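Local coordinates for protein imidazoleglycerol-phosphate dehydratase (Staphylococcus aureus subsp. aureus, PDB 2AE8) that catalyses the dehydration of imidazoleglycerol phosphate to imidazole acetol phosphate, the sixth step of histidine biosynthesis, as a metal-dependent lyase, at residues T68-H73 with K195-A200; D89-T94 with T158-E163; E127-V132 with L180-N185; L142-S147 with T176-I181; S147-K152 with H187-A192. One frame throughout, in Å; residues are numbered along the deposited sequence.

Interaction 1. Residues T68-H73 with K195-A200; sequences TLFTFH and KAFSRA
The His73 ring is met by two side chains of the facing helix, Lys195 over a face and Arg199 at the edge. Lys195 CG lies 4.2 Å from the centroid of the His73 ring, a CH-pi contact displaced toward the rim. At the edge, Arg199 NE donates to His73 ND1 over 3.2 Å. That bond lies in the plane of both groups although the imidazole and the guanidinium are turned 64° from each other. With CG anti to its carbonyl carbon (chi1 -69°), the His73 ring is turned so that one face meets Lys195 and the ND1 edge meets Arg199 NE, while Phe72 CD2 lies over its other face.

Nearer the backbones, the helices come close at Ser198. This residue is small enough to let its CB pack 3.5 Å from His73 CB and its OG reach 3.2 Å from Phe70 CA; that hydroxyl is bonded back to Phe194 O of its own helix. Phe70 CE1 and Phe197 CE2 meet edge to edge at 4.1 Å, extending the contact into the apolar core. The two helices run in roughly the same direction, crossing at -33°, within the beta-alpha-beta sandwich.

Because His73 ND1 accepts from Arg199 NE, the rotation of the ring is fixed, while Lys195 supplies its methylenes and sends NZ to Tyr118 OH of a neighbouring subunit.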
# COMPACT_ATOMS: atom_id res chain seq x y z
N THR B 68 40.97 28.96 -9.39
CA THR B 68 41.36 29.59 -10.65
C THR B 68 40.10 29.99 -11.42
O THR B 68 40.02 31.08 -11.99
CB THR B 68 42.30 28.68 -11.48
OG1 THR B 68 43.52 28.50 -10.75
CG2 THR B 68 42.61 29.28 -12.86
N LEU B 69 39.09 29.11 -11.41
CA LEU B 69 37.80 29.42 -12.03
C LEU B 69 37.10 30.60 -11.37
O LEU B 69 36.56 31.50 -12.04
CB LEU B 69 36.89 28.17 -11.99
CG LEU B 69 37.16 27.14 -13.09
CD1 LEU B 69 36.58 25.79 -12.68
CD2 LEU B 69 36.58 27.59 -14.46
N PHE B 70 37.12 30.61 -10.04
CA PHE B 70 36.58 31.71 -9.25
C PHE B 70 37.20 33.05 -9.70
O PHE B 70 36.49 34.02 -9.97
CB PHE B 70 36.83 31.46 -7.76
CG PHE B 70 36.53 32.65 -6.88
CD1 PHE B 70 35.24 32.86 -6.38
CD2 PHE B 70 37.54 33.55 -6.53
CE1 PHE B 70 34.96 33.96 -5.56
CE2 PHE B 70 37.28 34.66 -5.72
CZ PHE B 70 35.98 34.87 -5.23
N THR B 71 38.52 33.08 -9.80
CA THR B 71 39.18 34.35 -10.17
C THR B 71 38.72 34.85 -11.51
O THR B 71 38.35 36.01 -11.64
CB THR B 71 40.73 34.28 -10.10
OG1 THR B 71 41.24 33.32 -11.03
CG2 THR B 71 41.17 33.92 -8.72
N PHE B 72 38.69 33.96 -12.51
CA PHE B 72 38.28 34.35 -13.86
C PHE B 72 36.84 34.82 -13.93
O PHE B 72 36.52 35.82 -14.58
CB PHE B 72 38.50 33.19 -14.85
CG PHE B 72 38.17 33.53 -16.27
CD1 PHE B 72 39.17 33.99 -17.13
CD2 PHE B 72 36.87 33.42 -16.76
CE1 PHE B 72 38.88 34.32 -18.46
CE2 PHE B 72 36.56 33.76 -18.08
CZ PHE B 72 37.57 34.20 -18.94
N HIS B 73 35.94 34.08 -13.27
CA HIS B 73 34.51 34.38 -13.39
C HIS B 73 33.98 35.47 -12.48
O HIS B 73 32.94 36.05 -12.79
CB HIS B 73 33.68 33.09 -13.23
CG HIS B 73 33.85 32.15 -14.38
ND1 HIS B 73 33.15 32.30 -15.55
CD2 HIS B 73 34.68 31.10 -14.56
CE1 HIS B 73 33.52 31.36 -16.40
NE2 HIS B 73 34.45 30.62 -15.82
N LYS B 195 31.47 28.13 -11.05
CA LYS B 195 31.27 29.12 -12.10
C LYS B 195 30.09 30.05 -11.81
O LYS B 195 30.20 31.28 -11.91
CB LYS B 195 31.11 28.47 -13.49
CG LYS B 195 32.41 27.83 -14.08
CD LYS B 195 32.21 27.28 -15.52
CE LYS B 195 31.69 28.35 -16.52
NZ LYS B 195 31.75 27.88 -17.95
N ALA B 196 28.95 29.47 -11.44
CA ALA B 196 27.75 30.25 -11.17
C ALA B 196 27.92 31.16 -9.95
O ALA B 196 27.50 32.30 -10.00
CB ALA B 196 26.54 29.34 -10.99
N PHE B 197 28.48 30.65 -8.86
CA PHE B 197 28.68 31.49 -7.69
C PHE B 197 29.58 32.69 -8.01
O PHE B 197 29.28 33.82 -7.63
CB PHE B 197 29.31 30.70 -6.54
CG PHE B 197 29.69 31.58 -5.35
CD1 PHE B 197 28.72 31.97 -4.43
CD2 PHE B 197 31.01 32.03 -5.19
CE1 PHE B 197 29.05 32.78 -3.35
CE2 PHE B 197 31.34 32.85 -4.12
CZ PHE B 197 30.37 33.23 -3.19
N SER B 198 30.70 32.43 -8.69
CA SER B 198 31.69 33.46 -9.03
C SER B 198 31.05 34.54 -9.88
O SER B 198 31.24 35.72 -9.63
CB SER B 198 32.83 32.86 -9.85
OG SER B 198 33.41 31.79 -9.16
N ARG B 199 30.30 34.13 -10.90
CA ARG B 199 29.68 35.07 -11.80
C ARG B 199 28.62 35.88 -11.09
O ARG B 199 28.57 37.09 -11.25
CB ARG B 199 29.08 34.36 -13.01
CG ARG B 199 30.12 33.86 -13.99
CD ARG B 199 29.61 34.03 -15.40
NE ARG B 199 30.73 34.32 -16.29
CZ ARG B 199 30.68 35.15 -17.33
NH1 ARG B 199 29.55 35.79 -17.66
NH2 ARG B 199 31.76 35.33 -18.06
N ALA B 200 27.77 35.22 -10.30
CA ALA B 200 26.74 35.89 -9.51
C ALA B 200 27.36 36.90 -8.55
O ALA B 200 26.84 38.02 -8.39
CB ALA B 200 25.89 34.87 -8.73

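Interaction 2. Residues D89-T94 with T158-E163; sequences DDHHVT and TELVEE. With MG (magnesium ion), chain J; MG (magnesium ion), chain M.
The helical turns 90-94 and 159-163 run in nearly the same direction, 27° apart, with axes 9.9 Å from each other at closest approach. Leu160 fills the gap between them with its two branches: CD1 rests against Asp90 CB at 3.7 Å, and CD2 lies 3.6 Å from His91 CA and close to ND1 of its ring. A branched apolar side chain suits this buried place because it touches several partners at once. Thr94 OG1 touches the same CD1 and also donates to Asp90 O, 2.7 Å away, which satisfies the hydroxyl within its own helix.

His91, with CG anti to the backbone N (chi1 -175°), directs NE2 to a magnesium ion at 2.3 Å. Glu163 approaches that ion through a water: its OE2 accepts a short 2.5 Å bond from a metal-bound water. Glu95 of the same chain and His188 of a neighbouring subunit also bind this magnesium, so the site spans a subunit interface. Glu163 OE2 is itself 4.0 Å from the magnesium, and its negative charge probably helps to balance the cation from the second shell.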
# COMPACT_ATOMS: atom_id res chain seq x y z
N ASP B 89 42.91 17.12 6.77
CA ASP B 89 44.02 17.75 6.04
C ASP B 89 43.49 18.71 4.98
O ASP B 89 43.59 19.94 5.16
CB ASP B 89 44.93 16.70 5.41
CG ASP B 89 46.35 17.21 5.19
OD1 ASP B 89 46.80 18.07 5.99
OD2 ASP B 89 47.01 16.74 4.24
N ASP B 90 42.94 18.15 3.90
CA ASP B 90 42.24 18.95 2.88
C ASP B 90 41.09 19.72 3.52
O ASP B 90 40.74 20.78 3.05
CB ASP B 90 41.65 18.09 1.75
CG ASP B 90 42.69 17.61 0.75
OD1 ASP B 90 42.27 17.10 -0.31
OD2 ASP B 90 43.90 17.71 1.00
N HIS B 91 40.51 19.18 4.59
CA HIS B 91 39.37 19.82 5.26
C HIS B 91 39.81 21.14 5.89
O HIS B 91 39.22 22.19 5.65
CB HIS B 91 38.75 18.91 6.33
CG HIS B 91 37.52 19.48 6.97
ND1 HIS B 91 36.27 18.91 6.80
CD2 HIS B 91 37.33 20.57 7.74
CE1 HIS B 91 35.37 19.62 7.47
NE2 HIS B 91 35.99 20.64 8.04
N HIS B 92 40.85 21.07 6.72
CA HIS B 92 41.34 22.28 7.38
C HIS B 92 41.76 23.30 6.33
O HIS B 92 41.29 24.43 6.35
CB HIS B 92 42.47 21.95 8.34
CG HIS B 92 42.06 21.00 9.42
ND1 HIS B 92 42.89 20.00 9.89
CD2 HIS B 92 40.91 20.88 10.12
CE1 HIS B 92 42.27 19.32 10.84
NE2 HIS B 92 41.06 19.83 10.99
N VAL B 93 42.55 22.88 5.37
CA VAL B 93 43.02 23.77 4.31
C VAL B 93 41.86 24.46 3.56
O VAL B 93 41.83 25.68 3.46
CB VAL B 93 43.95 23.02 3.32
CG1 VAL B 93 44.26 23.87 2.10
CG2 VAL B 93 45.22 22.59 4.03
N THR B 94 40.91 23.67 3.08
CA THR B 94 39.78 24.20 2.31
C THR B 94 38.94 25.17 3.13
O THR B 94 38.60 26.25 2.67
CB THR B 94 38.90 23.05 1.77
OG1 THR B 94 39.71 22.19 0.98
CG2 THR B 94 37.78 23.58 0.89
N THR B 158 34.43 15.39 -1.87
CA THR B 158 33.39 16.18 -2.45
C THR B 158 32.52 16.89 -1.35
O THR B 158 31.95 17.97 -1.57
CB THR B 158 32.64 15.17 -3.37
OG1 THR B 158 32.51 15.64 -4.71
CG2 THR B 158 31.40 14.64 -2.78
N GLU B 159 32.45 16.29 -0.16
CA GLU B 159 31.80 16.99 0.97
C GLU B 159 32.45 18.34 1.34
O GLU B 159 31.85 19.15 2.05
CB GLU B 159 31.67 16.09 2.21
CG GLU B 159 32.97 15.77 2.96
CD GLU B 159 32.75 14.87 4.17
OE1 GLU B 159 31.61 14.34 4.35
OE2 GLU B 159 33.71 14.69 4.96
N LEU B 160 33.67 18.57 0.83
CA LEU B 160 34.39 19.82 1.13
C LEU B 160 33.81 21.00 0.38
O LEU B 160 34.01 22.13 0.78
CB LEU B 160 35.86 19.68 0.73
CG LEU B 160 36.65 18.72 1.61
CD1 LEU B 160 38.06 18.54 1.06
CD2 LEU B 160 36.64 19.20 3.06
N VAL B 161 33.11 20.73 -0.72
CA VAL B 161 32.54 21.81 -1.53
C VAL B 161 31.56 22.66 -0.69
O VAL B 161 31.65 23.92 -0.65
CB VAL B 161 31.82 21.25 -2.77
CG1 VAL B 161 31.08 22.33 -3.51
CG2 VAL B 161 32.81 20.56 -3.69
N GLU B 162 30.64 22.00 0.01
CA GLU B 162 29.71 22.75 0.87
C GLU B 162 30.46 23.44 2.03
O GLU B 162 30.13 24.57 2.40
CB GLU B 162 28.63 21.82 1.43
CG GLU B 162 27.55 22.53 2.24
CD GLU B 162 26.46 21.56 2.71
OE1 GLU B 162 26.62 20.34 2.48
OE2 GLU B 162 25.48 22.03 3.33
N GLU B 163 31.45 22.77 2.61
CA GLU B 163 32.25 23.40 3.67
C GLU B 163 32.94 24.69 3.20
O GLU B 163 33.02 25.66 3.95
CB GLU B 163 33.29 22.43 4.23
CG GLU B 163 32.64 21.15 4.77
CD GLU B 163 31.46 21.45 5.71
OE1 GLU B 163 30.29 21.10 5.37
OE2 GLU B 163 31.70 22.05 6.78
MG MG J . 34.80 22.16 9.36
MG MG M . 39.36 18.76 12.42
O HOH W 1 33.86 22.85 7.84
O HOH W 2 36.15 21.66 10.66
O HOH W 3 33.67 23.94 10.34

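Interaction 3. Residues E127-V132 with L180-N185; sequences ETLARV and LIRGGN
Leu129 O receives two backbone amides, Ile181 N at 2.8 Å and, weakly, Arg182 N at 3.4 Å, while Leu129 N donates to Arg182 O. Two residues facing one make this a classic beta bulge in the antiparallel pairing of strands 128-135 and 175-182. Around it, Ile181 and Leu129 run alongside each other, Ile181 CD1 3.8 Å from Leu129 CD2, and on the sheet face of Ala130 the Leu180 CD2 methyl packs 3.5 Å from Thr128 CG2.

Beyond the bulge, Glu127 replaces strand pairing with a side-chain bond: its OE1 takes Asn185 N at 2.9 Å and Thr128 OG1 at 2.7 Å, from opposite faces of the carboxylate plane. Glu127 CG stands between its backbone N and carbonyl carbon (chi1 81°), which lays the side chain against Gly183 O and Gly184 CA. Gly184, with no side chain to obstruct this approach, has backbone angles (158°/-55°) that suit glycine.

Farther out, Asn185 OD1 caps His188 N at the start of helix 186-205, and Glu127 OE2 accepts from His188 ND1. His188 binds a magnesium ion through NE2, so the bonds of Glu127 probably help orient a metal ligand, and its negative charge probably makes that imidazole a stronger donor to the metal.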
# COMPACT_ATOMS: atom_id res chain seq x y z
N GLU B 127 25.50 17.73 -18.90
CA GLU B 127 24.26 17.26 -18.26
C GLU B 127 23.82 18.12 -17.07
O GLU B 127 22.65 18.14 -16.69
CB GLU B 127 24.41 15.79 -17.83
CG GLU B 127 25.18 15.55 -16.49
CD GLU B 127 26.63 16.02 -16.48
OE1 GLU B 127 27.14 16.38 -15.39
OE2 GLU B 127 27.27 16.04 -17.55
N THR B 128 24.77 18.83 -16.48
CA THR B 128 24.54 19.55 -15.22
C THR B 128 23.99 20.93 -15.49
O THR B 128 24.37 21.57 -16.49
CB THR B 128 25.85 19.68 -14.43
OG1 THR B 128 26.20 18.40 -13.91
CG2 THR B 128 25.72 20.67 -13.26
N LEU B 129 23.12 21.41 -14.61
CA LEU B 129 22.72 22.81 -14.61
C LEU B 129 22.71 23.30 -13.16
O LEU B 129 22.09 22.67 -12.30
CB LEU B 129 21.33 22.99 -15.24
CG LEU B 129 20.76 24.42 -15.26
CD1 LEU B 129 21.55 25.34 -16.22
CD2 LEU B 129 19.30 24.38 -15.64
N ALA B 130 23.44 24.38 -12.88
CA ALA B 130 23.39 24.98 -11.55
C ALA B 130 22.88 26.41 -11.59
O ALA B 130 23.11 27.14 -12.58
CB ALA B 130 24.75 24.91 -10.87
N ARG B 131 22.19 26.80 -10.52
CA ARG B 131 21.79 28.19 -10.32
C ARG B 131 22.36 28.66 -8.99
O ARG B 131 22.22 27.99 -7.97
CB ARG B 131 20.27 28.37 -10.30
CG ARG B 131 19.83 29.79 -9.90
CD ARG B 131 18.33 29.90 -9.69
NE ARG B 131 17.89 29.11 -8.54
CZ ARG B 131 16.94 28.18 -8.59
NH1 ARG B 131 16.31 27.94 -9.74
NH2 ARG B 131 16.62 27.50 -7.49
N VAL B 132 22.98 29.84 -9.00
CA VAL B 132 23.41 30.46 -7.75
C VAL B 132 22.87 31.88 -7.69
O VAL B 132 22.95 32.63 -8.68
CB VAL B 132 24.92 30.43 -7.57
CG1 VAL B 132 25.31 31.14 -6.28
CG2 VAL B 132 25.41 28.95 -7.54
N LEU B 180 21.58 22.82 -7.41
CA LEU B 180 21.91 21.97 -8.52
C LEU B 180 20.59 21.56 -9.12
O LEU B 180 19.88 20.73 -8.54
CB LEU B 180 22.63 20.71 -8.03
CG LEU B 180 23.95 20.25 -8.64
CD1 LEU B 180 24.13 18.74 -8.39
CD2 LEU B 180 24.13 20.62 -10.10
N ILE B 181 20.23 22.12 -10.27
CA ILE B 181 18.93 21.83 -10.87
C ILE B 181 18.90 20.41 -11.45
O ILE B 181 17.92 19.70 -11.31
CB ILE B 181 18.53 22.88 -11.92
CG1 ILE B 181 18.33 24.23 -11.21
CG2 ILE B 181 17.26 22.44 -12.68
CD1 ILE B 181 18.56 25.38 -12.09
N ARG B 182 20.01 20.01 -12.07
CA ARG B 182 20.23 18.63 -12.49
C ARG B 182 21.73 18.37 -12.53
O ARG B 182 22.51 19.30 -12.67
CB ARG B 182 19.54 18.31 -13.82
CG ARG B 182 19.95 19.19 -15.02
CD ARG B 182 19.19 18.75 -16.30
NE ARG B 182 17.76 18.91 -16.07
CZ ARG B 182 17.07 20.00 -16.39
NH1 ARG B 182 17.65 21.02 -17.01
NH2 ARG B 182 15.78 20.05 -16.09
N GLY B 183 22.13 17.11 -12.37
CA GLY B 183 23.54 16.77 -12.39
C GLY B 183 23.76 15.46 -13.09
O GLY B 183 22.95 15.05 -13.93
N GLY B 184 24.83 14.78 -12.73
CA GLY B 184 25.19 13.51 -13.35
C GLY B 184 26.67 13.23 -13.17
O GLY B 184 27.04 12.18 -12.67
N ASN B 185 27.51 14.17 -13.60
CA ASN B 185 28.98 14.07 -13.45
C ASN B 185 29.42 15.03 -12.34
O ASN B 185 29.08 16.20 -12.38
CB ASN B 185 29.71 14.36 -14.77
CG ASN B 185 31.23 14.28 -14.63
OD1 ASN B 185 31.88 15.23 -14.21
ND2 ASN B 185 31.80 13.13 -14.99
O HOH W 4 21.11 15.88 -15.79

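Interaction 4. Residues L142-S147 with T176-I181; sequences LSFNAS and THIDLI
Backbone bonds pair Leu142 with Thr176 through Asn145 with Asp179 as parallel strands. Ser143 N donates to Thr176 O at 2.9 Å and Ser143 O accepts from Ile178 N at 2.8 Å, and the ladder continues through Asn145 to Leu180 N.

Polar side chains line one face. Asn145 CG lies anti to the carbonyl carbon (chi1 -54°), which brings ND2 to two acceptors: a nearly in-plane bond of 2.9 Å to Ser143 OG and a longer one of 3.3 Å to Ile178 O, met from above the carbonyl plane; Asn145 N reaches that oxygen from the opposite face. An amide suits this place because one nitrogen can serve both acceptors.

Strand 141-145 ends, within this chain, a mixed sheet ordered 118-125, 128-135, 175-182, 141-145; a second sheet of the same topology, 31-36, 43-48, 77-82, 55-57, is consistent with the duplicated half-domain. Asp179 pairs with Arg131 and with Arg182 of a neighbouring subunit; that Arg182 also donates to His177 ND1, and His177 NE2 is hydrogen-bonded to Asp126 O of the same neighbour.

Apolar packing takes the other face, toward helix 159-171: Ile178 CD1 lies 4.0 Å from Phe144 CD1. On the polar face, Ser143 CB stands 3.5 Å from the His177 ring centroid, a CH-pi contact.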
# COMPACT_ATOMS: atom_id res chain seq x y z
N LEU B 142 23.51 30.72 4.07
CA LEU B 142 23.70 29.83 2.91
C LEU B 142 22.63 28.75 2.86
O LEU B 142 22.45 28.00 3.83
CB LEU B 142 25.05 29.12 2.98
CG LEU B 142 25.34 28.06 1.91
CD1 LEU B 142 25.39 28.63 0.46
CD2 LEU B 142 26.60 27.28 2.23
N SER B 143 21.96 28.65 1.71
CA SER B 143 21.09 27.52 1.41
C SER B 143 21.76 26.69 0.32
O SER B 143 21.83 27.10 -0.83
CB SER B 143 19.72 28.05 0.98
OG SER B 143 18.85 26.99 0.68
N PHE B 144 22.32 25.54 0.72
CA PHE B 144 23.10 24.71 -0.19
C PHE B 144 22.27 23.48 -0.55
O PHE B 144 22.00 22.64 0.31
CB PHE B 144 24.40 24.27 0.50
CG PHE B 144 25.37 23.56 -0.41
CD1 PHE B 144 26.32 24.27 -1.13
CD2 PHE B 144 25.30 22.16 -0.57
CE1 PHE B 144 27.21 23.62 -1.97
CE2 PHE B 144 26.19 21.51 -1.41
CZ PHE B 144 27.15 22.24 -2.11
N ASN B 145 21.87 23.37 -1.81
CA ASN B 145 20.91 22.34 -2.21
C ASN B 145 21.47 21.64 -3.43
O ASN B 145 21.10 21.97 -4.56
CB ASN B 145 19.59 23.01 -2.58
CG ASN B 145 19.07 23.92 -1.49
OD1 ASN B 145 18.51 23.44 -0.51
ND2 ASN B 145 19.28 25.23 -1.64
N ALA B 146 22.41 20.74 -3.19
CA ALA B 146 23.11 20.03 -4.26
C ALA B 146 23.60 18.69 -3.72
O ALA B 146 24.49 18.65 -2.87
CB ALA B 146 24.29 20.88 -4.76
N SER B 147 23.03 17.60 -4.21
CA SER B 147 23.49 16.26 -3.87
C SER B 147 24.46 15.86 -4.95
O SER B 147 24.06 15.58 -6.08
CB SER B 147 22.32 15.28 -3.84
OG SER B 147 21.34 15.72 -2.91
N THR B 176 23.22 33.56 0.27
CA THR B 176 23.48 32.82 -0.98
C THR B 176 22.63 31.55 -1.06
O THR B 176 22.57 30.80 -0.09
CB THR B 176 24.98 32.48 -1.12
OG1 THR B 176 25.74 33.70 -1.20
CG2 THR B 176 25.27 31.64 -2.38
N HIS B 177 21.97 31.33 -2.20
CA HIS B 177 21.28 30.07 -2.47
C HIS B 177 21.98 29.37 -3.63
O HIS B 177 22.07 29.91 -4.73
CB HIS B 177 19.79 30.31 -2.81
CG HIS B 177 18.95 30.63 -1.60
ND1 HIS B 177 17.85 29.88 -1.24
CD2 HIS B 177 19.06 31.61 -0.66
CE1 HIS B 177 17.32 30.37 -0.13
NE2 HIS B 177 18.03 31.43 0.23
N ILE B 178 22.46 28.15 -3.37
CA ILE B 178 23.07 27.32 -4.39
C ILE B 178 22.15 26.13 -4.67
O ILE B 178 21.76 25.40 -3.75
CB ILE B 178 24.47 26.81 -3.93
CG1 ILE B 178 25.45 28.00 -3.82
CG2 ILE B 178 24.98 25.71 -4.87
CD1 ILE B 178 26.81 27.65 -3.28
N ASP B 179 21.80 25.95 -5.95
CA ASP B 179 20.87 24.89 -6.36
C ASP B 179 21.44 24.13 -7.55
O ASP B 179 21.73 24.73 -8.59
CB ASP B 179 19.51 25.49 -6.77
CG ASP B 179 18.62 25.83 -5.57
OD1 ASP B 179 18.11 24.87 -4.94
OD2 ASP B 179 18.38 27.03 -5.27
N LEU B 180 21.58 22.82 -7.41
CA LEU B 180 21.91 21.97 -8.52
C LEU B 180 20.59 21.56 -9.12
O LEU B 180 19.88 20.73 -8.54
CB LEU B 180 22.63 20.71 -8.03
CG LEU B 180 23.95 20.25 -8.64
CD1 LEU B 180 24.13 18.74 -8.39
CD2 LEU B 180 24.13 20.62 -10.10
N ILE B 181 20.23 22.12 -10.27
CA ILE B 181 18.93 21.83 -10.87
C ILE B 181 18.90 20.41 -11.45
O ILE B 181 17.92 19.70 -11.31
CB ILE B 181 18.53 22.88 -11.92
CG1 ILE B 181 18.33 24.23 -11.21
CG2 ILE B 181 17.26 22.44 -12.68
CD1 ILE B 181 18.56 25.38 -12.09
O HOH W 5 17.85 22.30 -5.57

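Interaction 5. Residues S147-K152 with H187-A192; sequences SLSKEK and HHEIEA. With MG (magnesium ion), chain L; MG (magnesium ion), chain T.
Glu189 and Ser149 join the loop after strand 141-145 to the first turns of helix 186-205 in the beta-alpha-beta sandwich, and this is the tight part of the contact. Glu189 CG lies anti to the carbonyl carbon (chi1 -79°) and the extended side chain carries the carboxylate out to the loop. OE1 accepts Ser149 N at 2.8 Å with its syn lone pair, and OE2 accepts from Ser149 OG at 2.5 Å, a separation so small that its exact value is doubtful. Most residues would offer the amide; serine adds a short hydroxyl that reaches the second oxygen. Gly184 N also donates to Glu189 OE2.

Leu148 and Glu189 run antiparallel alongside each other, Leu148 CD2 3.8 Å from Glu189 CB. Leu148 touches Ile190 more loosely, CD1 to CG1 at 4.1 Å, where both side chains also pack on Thr158.

The side toward Ser147, an exposed residue, is bridged by solvent: one water donates to Ser147 O and to Glu189 OE2. On other sides of the helix, His188 NE2 binds one magnesium ion, and His187 NE2 and Glu191 OE1 bind a second; both sites are shared with a neighbouring subunit. Glu191 OE1 lies in the His187 ring plane, 2.1 Å from the magnesium ion.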
# COMPACT_ATOMS: atom_id res chain seq x y z
N SER B 147 23.03 17.60 -4.21
CA SER B 147 23.49 16.26 -3.87
C SER B 147 24.46 15.86 -4.95
O SER B 147 24.06 15.58 -6.08
CB SER B 147 22.32 15.28 -3.84
OG SER B 147 21.34 15.72 -2.91
N LEU B 148 25.74 15.85 -4.61
CA LEU B 148 26.78 15.56 -5.59
C LEU B 148 26.85 14.06 -5.83
O LEU B 148 26.64 13.29 -4.91
CB LEU B 148 28.11 16.12 -5.11
CG LEU B 148 28.08 17.62 -4.79
CD1 LEU B 148 29.39 18.05 -4.15
CD2 LEU B 148 27.77 18.49 -6.05
N SER B 149 27.18 13.67 -7.07
CA SER B 149 27.05 12.27 -7.50
C SER B 149 28.06 11.27 -6.96
O SER B 149 27.75 10.09 -6.89
CB SER B 149 26.97 12.16 -9.03
OG SER B 149 25.92 12.97 -9.52
N LYS B 150 29.25 11.73 -6.56
CA LYS B 150 30.30 10.82 -6.10
C LYS B 150 30.93 11.37 -4.81
O LYS B 150 30.86 12.56 -4.54
CB LYS B 150 31.35 10.61 -7.20
CG LYS B 150 30.85 9.91 -8.48
CD LYS B 150 30.57 8.44 -8.23
CE LYS B 150 30.03 7.72 -9.46
NZ LYS B 150 28.63 8.17 -9.77
N GLU B 151 31.54 10.50 -4.02
CA GLU B 151 32.12 10.91 -2.75
C GLU B 151 33.48 11.61 -2.95
O GLU B 151 33.94 12.38 -2.09
CB GLU B 151 32.27 9.68 -1.82
CG GLU B 151 30.94 8.93 -1.58
CD GLU B 151 30.95 8.05 -0.32
OE1 GLU B 151 32.03 7.83 0.24
OE2 GLU B 151 29.85 7.61 0.11
N LYS B 152 34.11 11.34 -4.09
CA LYS B 152 35.39 11.93 -4.46
C LYS B 152 35.44 12.32 -5.92
O LYS B 152 34.83 11.66 -6.77
CB LYS B 152 36.55 10.96 -4.18
CG LYS B 152 36.88 10.80 -2.67
CD LYS B 152 38.20 10.08 -2.45
CE LYS B 152 38.37 9.60 -1.00
NZ LYS B 152 38.94 10.63 -0.09
N HIS B 187 32.40 16.18 -11.33
CA HIS B 187 33.32 17.26 -11.71
C HIS B 187 32.51 18.42 -12.31
O HIS B 187 32.71 19.58 -11.94
CB HIS B 187 34.38 16.73 -12.70
CG HIS B 187 35.47 17.71 -13.00
ND1 HIS B 187 36.77 17.53 -12.58
CD2 HIS B 187 35.44 18.91 -13.64
CE1 HIS B 187 37.51 18.56 -12.98
NE2 HIS B 187 36.72 19.40 -13.62
N HIS B 188 31.58 18.10 -13.21
CA HIS B 188 30.71 19.08 -13.83
C HIS B 188 29.83 19.78 -12.81
O HIS B 188 29.58 20.99 -12.91
CB HIS B 188 29.80 18.40 -14.86
CG HIS B 188 30.51 17.93 -16.09
ND1 HIS B 188 29.89 17.20 -17.07
CD2 HIS B 188 31.80 18.07 -16.48
CE1 HIS B 188 30.76 16.92 -18.03
NE2 HIS B 188 31.93 17.44 -17.69
N GLU B 189 29.36 19.01 -11.82
CA GLU B 189 28.46 19.54 -10.80
C GLU B 189 29.17 20.62 -9.99
O GLU B 189 28.66 21.71 -9.80
CB GLU B 189 28.00 18.41 -9.88
CG GLU B 189 26.88 17.51 -10.45
CD GLU B 189 26.73 16.19 -9.69
OE1 GLU B 189 27.42 15.97 -8.66
OE2 GLU B 189 25.95 15.35 -10.16
N ILE B 190 30.34 20.29 -9.47
CA ILE B 190 31.12 21.22 -8.70
C ILE B 190 31.56 22.43 -9.55
O ILE B 190 31.49 23.57 -9.10
CB ILE B 190 32.34 20.51 -8.10
CG1 ILE B 190 31.86 19.39 -7.17
CG2 ILE B 190 33.21 21.51 -7.34
CD1 ILE B 190 32.94 18.37 -6.80
N GLU B 191 32.01 22.16 -10.77
CA GLU B 191 32.45 23.23 -11.65
C GLU B 191 31.33 24.21 -11.99
O GLU B 191 31.52 25.43 -11.91
CB GLU B 191 33.10 22.67 -12.92
CG GLU B 191 33.58 23.74 -13.88
CD GLU B 191 34.71 23.27 -14.78
OE1 GLU B 191 35.16 22.10 -14.66
OE2 GLU B 191 35.16 24.07 -15.61
N ALA B 192 30.15 23.71 -12.36
CA ALA B 192 28.99 24.59 -12.60
C ALA B 192 28.68 25.46 -11.38
O ALA B 192 28.39 26.65 -11.51
CB ALA B 192 27.74 23.76 -13.01
MG MG L . 37.14 21.40 -14.85
MG MG T . 33.72 17.54 -18.93
O HOH W 6 23.48 15.45 -8.50
O HOH W 7 34.78 19.51 -17.80
O HOH W 8 33.09 15.70 -20.01
O HOH W 9 32.70 18.26 -20.64

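Overall arrangement
Starting from the N terminus, helix 61-74 packs on helix 186-205 in interaction 1, which closes the longest loop; all the other contacts fall within it. Helix 90-111 meets helix 159-171 in interaction 2, whose segments alternate with those of interactions 3, 4 and 5. Strand 128-135 and strand 141-145 then pair with either side of strand 175-182, so interactions 3 and 4 end on a common stretch and share Leu180 and Ile181. The loop after strand 141-145 returns to helix 186-205 in interaction 5, crossing both. Interactions 3 and 4 build the sheet, interaction 5 ties the loop leaving it to helix 186-205, and interactions 1 and 2 join helices.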